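Local atomic coordinates of EvdO2 (Micromonospora carbonacea, PDB entry 4XAB), a protein that probably catalyses an oxidative cyclization in orthosomycin biosynthesis, as a metal-dependent oxygenase of the phytanoyl-CoA dioxygenase family. Residues 159-163 with 206-210; 98-104 with 141-145; 171-176 with 244-250. Residues are numbered along the deposited sequence.

Overall arrangement
Reading from the N terminus, helix 89-102 ends in contact 2, where residues 98-104 meet the early part of strand 139-149 (residues 141-145), closing a loop that carries strand 110-118 and the metal ligands His-129 and Asp-131. The chain runs on through strand 139-149 to residues 159-163, which open contact 1; its partner, strand 206-210, pairs with strand 139-149, so contacts 1 and 2 touch although they lie in series. Contact 3 starts at 171-176, within the span closed by contact 1, and finishes at 244-250 near the C terminus, so these two cross. Together they tie helix to sheet, sheet to sheet, and the C-terminal segment to residues 171-176.

Contact 1. Residues 159-163 with 206-210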
loop_
_atom_site.group_PDB
_atom_site.type_symbol
_atom_site.label_atom_id
_atom_site.label_comp_id
_atom_site.label_asym_id
_atom_site.label_seq_id
_atom_site.Cartn_x
_atom_site.Cartn_y
_atom_site.Cartn_z
ATOM N N CYS A 159 4.220 -5.265 -9.108
ATOM C CA CYS A 159 4.805 -5.151 -7.775
ATOM C C CYS A 159 5.278 -3.715 -7.548
ATOM O O CYS A 159 5.326 -2.915 -8.478
ATOM C CB CYS A 159 5.964 -6.138 -7.596
ATOM S SG CYS A 159 7.466 -5.692 -8.466
ATOM N N LEU A 160 5.602 -3.385 -6.301
ATOM C CA LEU A 160 6.065 -2.046 -5.953
ATOM C C LEU A 160 7.544 -1.870 -6.261
ATOM O O LEU A 160 8.327 -2.816 -6.189
ATOM C CB LEU A 160 5.821 -1.762 -4.462
ATOM C CG LEU A 160 4.341 -1.788 -4.062
ATOM C CD1 LEU A 160 4.126 -1.354 -2.622
ATOM C CD2 LEU A 160 3.541 -0.921 -4.998
ATOM N N HIS A 161 7.896 -0.636 -6.586
ATOM C CA HIS A 161 9.266 -0.196 -6.767
ATOM C C HIS A 161 9.478 0.972 -5.823
ATOM O O HIS A 161 8.574 1.786 -5.652
ATOM C CB HIS A 161 9.532 0.275 -8.200
ATOM C CG HIS A 161 9.190 -0.729 -9.259
ATOM N ND1 HIS A 161 10.083 -1.100 -10.243
ATOM C CD2 HIS A 161 8.036 -1.382 -9.535
ATOM C CE1 HIS A 161 9.505 -1.964 -11.059
ATOM N NE2 HIS A 161 8.262 -2.156 -10.650
ATOM N N TYR A 162 10.672 1.084 -5.261
ATOM C CA TYR A 162 10.985 2.172 -4.332
ATOM C C TYR A 162 12.189 3.006 -4.731
ATOM O O TYR A 162 13.066 2.538 -5.450
ATOM C CB TYR A 162 11.258 1.608 -2.939
ATOM C CG TYR A 162 10.087 0.925 -2.315
ATOM C CD1 TYR A 162 10.032 -0.458 -2.235
ATOM C CD2 TYR A 162 9.045 1.655 -1.786
ATOM C CE1 TYR A 162 8.973 -1.087 -1.636
ATOM C CE2 TYR A 162 7.978 1.043 -1.208
ATOM C CZ TYR A 162 7.938 -0.338 -1.135
ATOM O OH TYR A 162 6.865 -0.955 -0.533
ATOM N N LEU A 163 12.241 4.241 -4.226
ATOM C CA LEU A 163 13.464 5.037 -4.292
ATOM C C LEU A 163 14.190 4.934 -2.960
ATOM O O LEU A 163 13.792 5.586 -1.996
ATOM C CB LEU A 163 13.159 6.511 -4.600
ATOM C CG LEU A 163 14.439 7.335 -4.746
ATOM C CD1 LEU A 163 15.102 7.016 -6.067
ATOM C CD2 LEU A 163 14.167 8.836 -4.623
ATOM N N ALA A 206 5.379 -9.578 2.087
ATOM C CA ALA A 206 4.960 -8.181 2.213
ATOM C C ALA A 206 6.112 -7.252 1.980
ATOM O O ALA A 206 7.274 -7.611 2.165
ATOM C CB ALA A 206 4.351 -7.897 3.591
ATOM N N VAL A 207 5.779 -6.027 1.582
ATOM C CA VAL A 207 6.742 -4.960 1.617
ATOM C C VAL A 207 6.226 -3.945 2.623
ATOM O O VAL A 207 5.006 -3.772 2.808
ATOM C CB VAL A 207 6.965 -4.303 0.233
ATOM C CG1 VAL A 207 7.732 -5.249 -0.677
ATOM C CG2 VAL A 207 5.649 -3.929 -0.392
ATOM N N VAL A 208 7.174 -3.343 3.311
ATOM C CA VAL A 208 6.884 -2.322 4.322
ATOM C C VAL A 208 7.550 -1.018 3.900
ATOM O O VAL A 208 8.725 -1.029 3.570
ATOM C CB VAL A 208 7.422 -2.756 5.694
ATOM C CG1 VAL A 208 7.034 -1.746 6.772
ATOM C CG2 VAL A 208 6.916 -4.171 6.038
ATOM N N HIS A 209 6.835 0.110 3.904
ATOM C CA HIS A 209 7.518 1.366 3.590
ATOM C C HIS A 209 7.024 2.538 4.406
ATOM O O HIS A 209 5.848 2.632 4.772
ATOM C CB HIS A 209 7.416 1.734 2.093
ATOM C CG HIS A 209 6.016 1.895 1.582
ATOM N ND1 HIS A 209 5.328 0.868 0.970
ATOM C CD2 HIS A 209 5.192 2.971 1.554
ATOM C CE1 HIS A 209 4.131 1.297 0.613
ATOM N NE2 HIS A 209 4.026 2.571 0.947
ATOM N N ASP A 210 7.965 3.431 4.657
ATOM C CA ASP A 210 7.717 4.682 5.376
ATOM C C ASP A 210 6.758 5.604 4.611
ATOM O O ASP A 210 6.672 5.547 3.388
ATOM C CB ASP A 210 9.050 5.390 5.627
ATOM C CG ASP A 210 8.908 6.618 6.513
ATOM O OD1 ASP A 210 8.791 7.753 5.990
ATOM O OD2 ASP A 210 8.903 6.441 7.739
#
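Tyr-162 reaches across the gap between two strands and brings the edge of its ring to Val-207: its OH is 2.8 Å from His-209 ND1, a hydrogen bond, and 3.2 Å from Val-207 CG2. The Tyr-162 and His-209 rings lie oblique, with planes at 53° and centroids 5.2 Å apart. Beside them Leu-160 CD1 packs on Val-207 CG2 at 3.7 Å and comes within 4.2 Å of His-209 CE1. Since the axes of strands 160-162 and 206-210 have a closest approach of 9.7 Å and are inclined at 38°, it is side chains that fill the space, as between the facing sheets of a double-stranded beta helix. The contact borders the metal site, in the second shell: His-209 NE2 is hydrogen-bonded to OD2 of the nickel ligand Asp-131, so its imidazole links that carboxylate to the tyrosine. Around this core, Phe-23 stacks on the Tyr-162 ring, Trp-147 of strand 139-149 touches Leu-160 and Val-207, strands 197-198 and 215-217 flank strand 160-162, and strand 206-210 runs between strands 23-26 and 139-149.

Contact 2. Residues 98-104 with 141-145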
loop_
_atom_site.group_PDB
_atom_site.type_symbol
_atom_site.label_atom_id
_atom_site.label_comp_id
_atom_site.label_asym_id
_atom_site.label_seq_id
_atom_site.Cartn_x
_atom_site.Cartn_y
_atom_site.Cartn_z
ATOM N N ALA A 98 5.273 -3.194 13.022
ATOM C CA ALA A 98 5.204 -1.735 12.919
ATOM C C ALA A 98 5.831 -1.091 14.144
ATOM O O ALA A 98 6.600 -0.131 14.034
ATOM C CB ALA A 98 3.761 -1.279 12.755
ATOM N N SER A 99 5.497 -1.643 15.304
ATOM C CA SER A 99 6.051 -1.188 16.569
ATOM C C SER A 99 7.577 -1.268 16.583
ATOM O O SER A 99 8.255 -0.310 16.974
ATOM C CB SER A 99 5.474 -2.014 17.715
ATOM O OG SER A 99 6.093 -1.647 18.931
ATOM N N ALA A 100 8.114 -2.409 16.151
ATOM C CA ALA A 100 9.562 -2.591 16.087
ATOM C C ALA A 100 10.209 -1.609 15.116
ATOM O O ALA A 100 11.256 -1.028 15.401
ATOM C CB ALA A 100 9.899 -4.018 15.684
ATOM N N PHE A 101 9.575 -1.414 13.968
ATOM C CA PHE A 101 10.154 -0.568 12.933
ATOM C C PHE A 101 10.033 0.926 13.258
ATOM O O PHE A 101 10.867 1.717 12.827
ATOM C CB PHE A 101 9.505 -0.842 11.574
ATOM C CG PHE A 101 10.023 -2.088 10.884
ATOM C CD1 PHE A 101 10.761 -3.034 11.575
ATOM C CD2 PHE A 101 9.759 -2.306 9.541
ATOM C CE1 PHE A 101 11.231 -4.178 10.936
ATOM C CE2 PHE A 101 10.225 -3.444 8.891
ATOM C CZ PHE A 101 10.964 -4.379 9.589
ATOM N N LEU A 102 8.992 1.313 13.994
ATOM C CA LEU A 102 8.776 2.724 14.315
ATOM C C LEU A 102 9.300 3.120 15.694
ATOM O O LEU A 102 9.289 4.298 16.040
ATOM C CB LEU A 102 7.285 3.073 14.228
ATOM C CG LEU A 102 6.596 2.945 12.869
ATOM C CD1 LEU A 102 5.099 3.043 13.043
ATOM C CD2 LEU A 102 7.083 4.025 11.923
ATOM N N ASP A 103 9.751 2.141 16.475
ATOM C CA ASP A 103 10.149 2.366 17.868
ATOM C C ASP A 103 9.032 3.021 18.669
ATOM O O ASP A 103 9.260 3.970 19.428
ATOM C CB ASP A 103 11.412 3.223 17.950
ATOM C CG ASP A 103 12.648 2.471 17.532
ATOM O OD1 ASP A 103 12.860 1.352 18.041
ATOM O OD2 ASP A 103 13.396 2.993 16.680
ATOM N N MET A 104 7.827 2.496 18.497
ATOM C CA MET A 104 6.652 2.984 19.206
ATOM C C MET A 104 5.874 1.832 19.805
ATOM O O MET A 104 5.806 0.756 19.210
ATOM C CB MET A 104 5.745 3.762 18.266
ATOM C CG MET A 104 6.351 5.021 17.758
ATOM S SD MET A 104 5.207 5.760 16.595
ATOM C CE MET A 104 3.707 5.808 17.574
ATOM N N ARG A 141 2.671 12.898 11.132
ATOM C CA ARG A 141 2.567 11.591 11.772
ATOM C C ARG A 141 3.764 10.770 11.337
ATOM O O ARG A 141 4.161 10.853 10.181
ATOM C CB ARG A 141 1.287 10.859 11.366
ATOM C CG ARG A 141 -0.023 11.486 11.839
ATOM C CD ARG A 141 -1.166 10.688 11.218
ATOM N NE ARG A 141 -2.481 11.276 11.448
ATOM C CZ ARG A 141 -3.297 10.916 12.431
ATOM N NH1 ARG A 141 -2.925 9.987 13.303
ATOM N NH2 ARG A 141 -4.483 11.499 12.552
ATOM N N ARG A 142 4.351 10.016 12.261
ATOM C CA ARG A 142 5.269 8.952 11.872
ATOM C C ARG A 142 4.434 7.744 11.484
ATOM O O ARG A 142 3.389 7.485 12.070
ATOM C CB ARG A 142 6.233 8.614 13.001
ATOM C CG ARG A 142 7.076 9.795 13.423
ATOM C CD ARG A 142 8.430 9.371 13.944
ATOM N NE ARG A 142 8.347 8.710 15.241
ATOM C CZ ARG A 142 8.713 7.451 15.465
ATOM N NH1 ARG A 142 9.192 6.707 14.476
ATOM N NH2 ARG A 142 8.611 6.943 16.685
ATOM N N GLY A 143 4.871 6.994 10.492
ATOM C CA GLY A 143 4.059 5.857 10.123
ATOM C C GLY A 143 4.602 5.052 8.986
ATOM O O GLY A 143 5.600 5.408 8.354
ATOM N N LEU A 144 3.912 3.958 8.708
ATOM C CA LEU A 144 4.323 3.098 7.616
ATOM C C LEU A 144 3.139 2.291 7.118
ATOM O O LEU A 144 2.050 2.292 7.719
ATOM C CB LEU A 144 5.474 2.181 8.061
ATOM C CG LEU A 144 5.327 1.329 9.335
ATOM C CD1 LEU A 144 4.336 0.181 9.159
ATOM C CD2 LEU A 144 6.680 0.754 9.750
ATOM N N SER A 145 3.370 1.606 6.011
ATOM C CA SER A 145 2.394 0.713 5.399
ATOM C C SER A 145 2.999 -0.675 5.250
ATOM O O SER A 145 4.162 -0.797 4.898
ATOM C CB SER A 145 1.977 1.213 4.017
ATOM O OG SER A 145 1.289 2.447 4.129
#
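A Schellman motif ends helix 89-102 where it packs on a strand of the double-stranded beta helix, the axes of helix 98-102 and strand 143-145 approaching to 9.1 Å at 132°. The central polar element is the carbonyl of Leu-102, which accepts two hydrogen bonds from one guanidinium: Arg-142 NH2 at 2.8 Å and NH1 at 2.9 Å from Leu-102 O. In the motif Asp-103 takes positive phi and Met-104 N turns back to Ser-99 O at 3.2 Å. Ser-99 OG donates a very short 2.4 Å bond to Met-104 O, while Leu-102 N keeps its helical acceptor, Ala-98 O, at 2.8 Å. Salt bridges to Arg-15 and Arg-19 hold the Asp-103 carboxylate; Arg-142 N bonds to Ser-235 OG, and the backbones of these two residues also pair.

The rest of the contact is largely apolar. Leu-144 lies against Ala-98, Phe-101 and Leu-102, its CD2 3.7 Å from Phe-101 CB and 3.8 Å from Leu-102 CG. Gly-143 brings bare backbone to Leu-102, its CA 4.0 Å from Leu-102 CD2. Over one face of the Arg-142 guanidinium sits Met-104 SD, and Met-104 CG is 3.2 Å from Arg-142 NH2.

Contact 3. Residues 171-176 with 244-250; sequences VLPHHH and EPRPWMD
Trp-248 packs the 244-250 loop onto residues 171-176, which lead into a two-stranded sheet. Residues 171-174 run extended; opposite, a type I turn spans Arg-246 (phi/psi 36/68) to Met-249, with Pro-247 at -68/-9, Trp-248 at -85/-4 and Met-249 N bonded to Arg-246 O at 3.1 Å. CA atoms lie 7.6 Å apart for Pro-173 and Arg-246, 5.3 Å for His-175 and Trp-248.

With chi1 p and chi2 82°, the indole lies along 171-174. His-174, chi1 m, sets CB 3.7 Å over the centroid of the five-membered ring, a CH-pi contact; with chi2 62° its ND1 donates to Leu-172 O at 2.6 Å, while NE2 bonds Gln-130 N. Val-171, chi1 t, brings CG1 to 4.1 Å from Trp-248 CZ2. His-176 (chi1 m, chi2 106°) turns its ring edge to Asp-250, CE1 3.9 Å from Asp-250 CB. Glu-244 (m, t, chi3 0°) salt-bridges Arg-246 (m, t, t): Glu-244 OE1 takes Arg-246 NE at 3.0 Å and NH2 at 3.1 Å. A water bridges Val-171 N (2.8 Å) and Glu-244 OE2 (2.4 Å).

Met-135 O and Ala-133 O accept from Arg-246 NH1 and Trp-248 NE1, and the indole touches Leu-186 of strand 186-187, the partner of strand 175-176.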
loop_
_atom_site.group_PDB
_atom_site.type_symbol
_atom_site.label_atom_id
_atom_site.label_comp_id
_atom_site.label_asym_id
_atom_site.label_seq_id
_atom_site.Cartn_x
_atom_site.Cartn_y
_atom_site.Cartn_z
ATOM N N VAL A 171 9.294 15.867 0.888
ATOM C CA VAL A 171 8.072 15.504 0.196
ATOM C C VAL A 171 8.175 16.248 -1.123
ATOM O O VAL A 171 8.162 17.474 -1.169
ATOM C CB VAL A 171 6.808 15.871 0.976
ATOM C CG1 VAL A 171 5.567 15.556 0.130
ATOM C CG2 VAL A 171 6.775 15.098 2.286
ATOM N N LEU A 172 8.351 15.468 -2.179
ATOM C CA LEU A 172 8.588 15.950 -3.534
ATOM C C LEU A 172 7.389 16.691 -4.091
ATOM O O LEU A 172 6.274 16.503 -3.619
ATOM C CB LEU A 172 8.930 14.752 -4.418
ATOM C CG LEU A 172 10.227 14.069 -4.003
ATOM C CD1 LEU A 172 10.339 12.683 -4.614
ATOM C CD2 LEU A 172 11.412 14.954 -4.397
ATOM N N PRO A 173 7.616 17.558 -5.088
ATOM C CA PRO A 173 6.455 18.209 -5.696
ATOM C C PRO A 173 5.509 17.171 -6.286
ATOM O O PRO A 173 5.946 16.301 -7.034
ATOM C CB PRO A 173 7.072 19.087 -6.787
ATOM C CG PRO A 173 8.465 19.356 -6.319
ATOM C CD PRO A 173 8.889 18.077 -5.618
ATOM N N HIS A 174 4.233 17.256 -5.947
ATOM C CA HIS A 174 3.247 16.361 -6.539
ATOM C C HIS A 174 2.189 17.175 -7.265
ATOM O O HIS A 174 2.002 18.365 -7.003
ATOM C CB HIS A 174 2.568 15.477 -5.479
ATOM C CG HIS A 174 3.423 14.364 -4.948
ATOM N ND1 HIS A 174 4.602 14.579 -4.264
ATOM C CD2 HIS A 174 3.238 13.021 -4.961
ATOM C CE1 HIS A 174 5.111 13.415 -3.890
ATOM N NE2 HIS A 174 4.305 12.455 -4.306
ATOM N N HIS A 175 1.486 16.527 -8.178
ATOM C CA HIS A 175 0.328 17.148 -8.798
ATOM C C HIS A 175 -0.719 16.084 -9.008
ATOM O O HIS A 175 -0.410 14.900 -8.996
ATOM C CB HIS A 175 0.700 17.822 -10.113
ATOM C CG HIS A 175 1.427 16.932 -11.069
ATOM N ND1 HIS A 175 0.786 16.238 -12.073
ATOM C CD2 HIS A 175 2.743 16.634 -11.184
ATOM C CE1 HIS A 175 1.675 15.543 -12.761
ATOM N NE2 HIS A 175 2.870 15.771 -12.245
ATOM N N HIS A 176 -1.964 16.501 -9.167
ATOM C CA HIS A 176 -2.989 15.540 -9.509
ATOM C C HIS A 176 -2.732 15.021 -10.913
ATOM O O HIS A 176 -2.349 15.776 -11.807
ATOM C CB HIS A 176 -4.379 16.162 -9.383
ATOM C CG HIS A 176 -4.885 16.185 -7.975
ATOM N ND1 HIS A 176 -4.944 17.337 -7.221
ATOM C CD2 HIS A 176 -5.315 15.185 -7.170
ATOM C CE1 HIS A 176 -5.416 17.048 -6.022
ATOM N NE2 HIS A 176 -5.646 15.750 -5.964
ATOM N N GLU A 244 4.648 22.964 5.203
ATOM C CA GLU A 244 4.849 23.027 3.752
ATOM C C GLU A 244 3.571 23.434 3.032
ATOM O O GLU A 244 2.479 23.093 3.472
ATOM C CB GLU A 244 5.322 21.667 3.228
ATOM C CG GLU A 244 6.631 21.233 3.810
ATOM C CD GLU A 244 6.974 19.786 3.474
ATOM O OE1 GLU A 244 6.176 19.112 2.779
ATOM O OE2 GLU A 244 8.044 19.325 3.914
ATOM N N PRO A 245 3.698 24.159 1.910
ATOM C CA PRO A 245 2.511 24.600 1.165
ATOM C C PRO A 245 1.656 23.468 0.565
ATOM O O PRO A 245 0.429 23.561 0.648
ATOM C CB PRO A 245 3.101 25.481 0.047
ATOM C CG PRO A 245 4.562 25.165 0.007
ATOM C CD PRO A 245 4.933 24.784 1.407
ATOM N N ARG A 246 2.286 22.442 -0.005
ATOM C CA ARG A 246 1.591 21.352 -0.718
ATOM C C ARG A 246 0.354 21.838 -1.495
ATOM O O ARG A 246 -0.783 21.505 -1.161
ATOM C CB ARG A 246 1.214 20.233 0.262
ATOM C CG ARG A 246 2.443 19.633 0.955
ATOM C CD ARG A 246 2.191 18.304 1.665
ATOM N NE ARG A 246 3.354 17.997 2.496
ATOM C CZ ARG A 246 3.327 17.245 3.586
ATOM N NH1 ARG A 246 2.190 16.697 3.988
ATOM N NH2 ARG A 246 4.444 17.045 4.273
ATOM N N PRO A 247 0.585 22.636 -2.547
ATOM C CA PRO A 247 -0.515 23.282 -3.276
ATOM C C PRO A 247 -1.382 22.286 -4.053
ATOM O O PRO A 247 -2.450 22.648 -4.550
ATOM C CB PRO A 247 0.212 24.243 -4.223
ATOM C CG PRO A 247 1.555 23.638 -4.421
ATOM C CD PRO A 247 1.903 22.934 -3.139
ATOM N N TRP A 248 -0.936 21.037 -4.128
ATOM C CA TRP A 248 -1.676 19.993 -4.830
ATOM C C TRP A 248 -2.742 19.353 -3.955
ATOM O O TRP A 248 -3.482 18.478 -4.402
ATOM C CB TRP A 248 -0.718 18.906 -5.312
ATOM C CG TRP A 248 0.028 18.246 -4.170
ATOM C CD1 TRP A 248 -0.424 17.240 -3.361
ATOM C CD2 TRP A 248 1.348 18.560 -3.720
ATOM N NE1 TRP A 248 0.543 16.907 -2.432
ATOM C CE2 TRP A 248 1.639 17.704 -2.636
ATOM C CE3 TRP A 248 2.319 19.479 -4.133
ATOM C CZ2 TRP A 248 2.854 17.736 -1.971
ATOM C CZ3 TRP A 248 3.526 19.509 -3.461
ATOM C CH2 TRP A 248 3.781 18.643 -2.394
ATOM N N MET A 249 -2.797 19.760 -2.694
ATOM C CA MET A 249 -3.698 19.123 -1.749
ATOM C C MET A 249 -5.148 19.312 -2.152
ATOM O O MET A 249 -5.558 20.415 -2.507
ATOM C CB MET A 249 -3.487 19.674 -0.337
ATOM C CG MET A 249 -4.265 18.916 0.729
ATOM S SD MET A 249 -3.183 18.031 1.877
ATOM C CE MET A 249 -2.128 17.165 0.721
ATOM N N ASP A 250 -5.915 18.229 -2.099
ATOM C CA ASP A 250 -7.350 18.291 -2.331
ATOM C C ASP A 250 -8.077 18.539 -1.015
ATOM O O ASP A 250 -8.283 17.615 -0.230
ATOM C CB ASP A 250 -7.852 16.997 -2.980
ATOM C CG ASP A 250 -9.292 17.101 -3.447
ATOM O OD1 ASP A 250 -9.954 16.048 -3.565
ATOM O OD2 ASP A 250 -9.762 18.234 -3.694
HETATM O O HOH W 1 9.350 18.435 2.071
#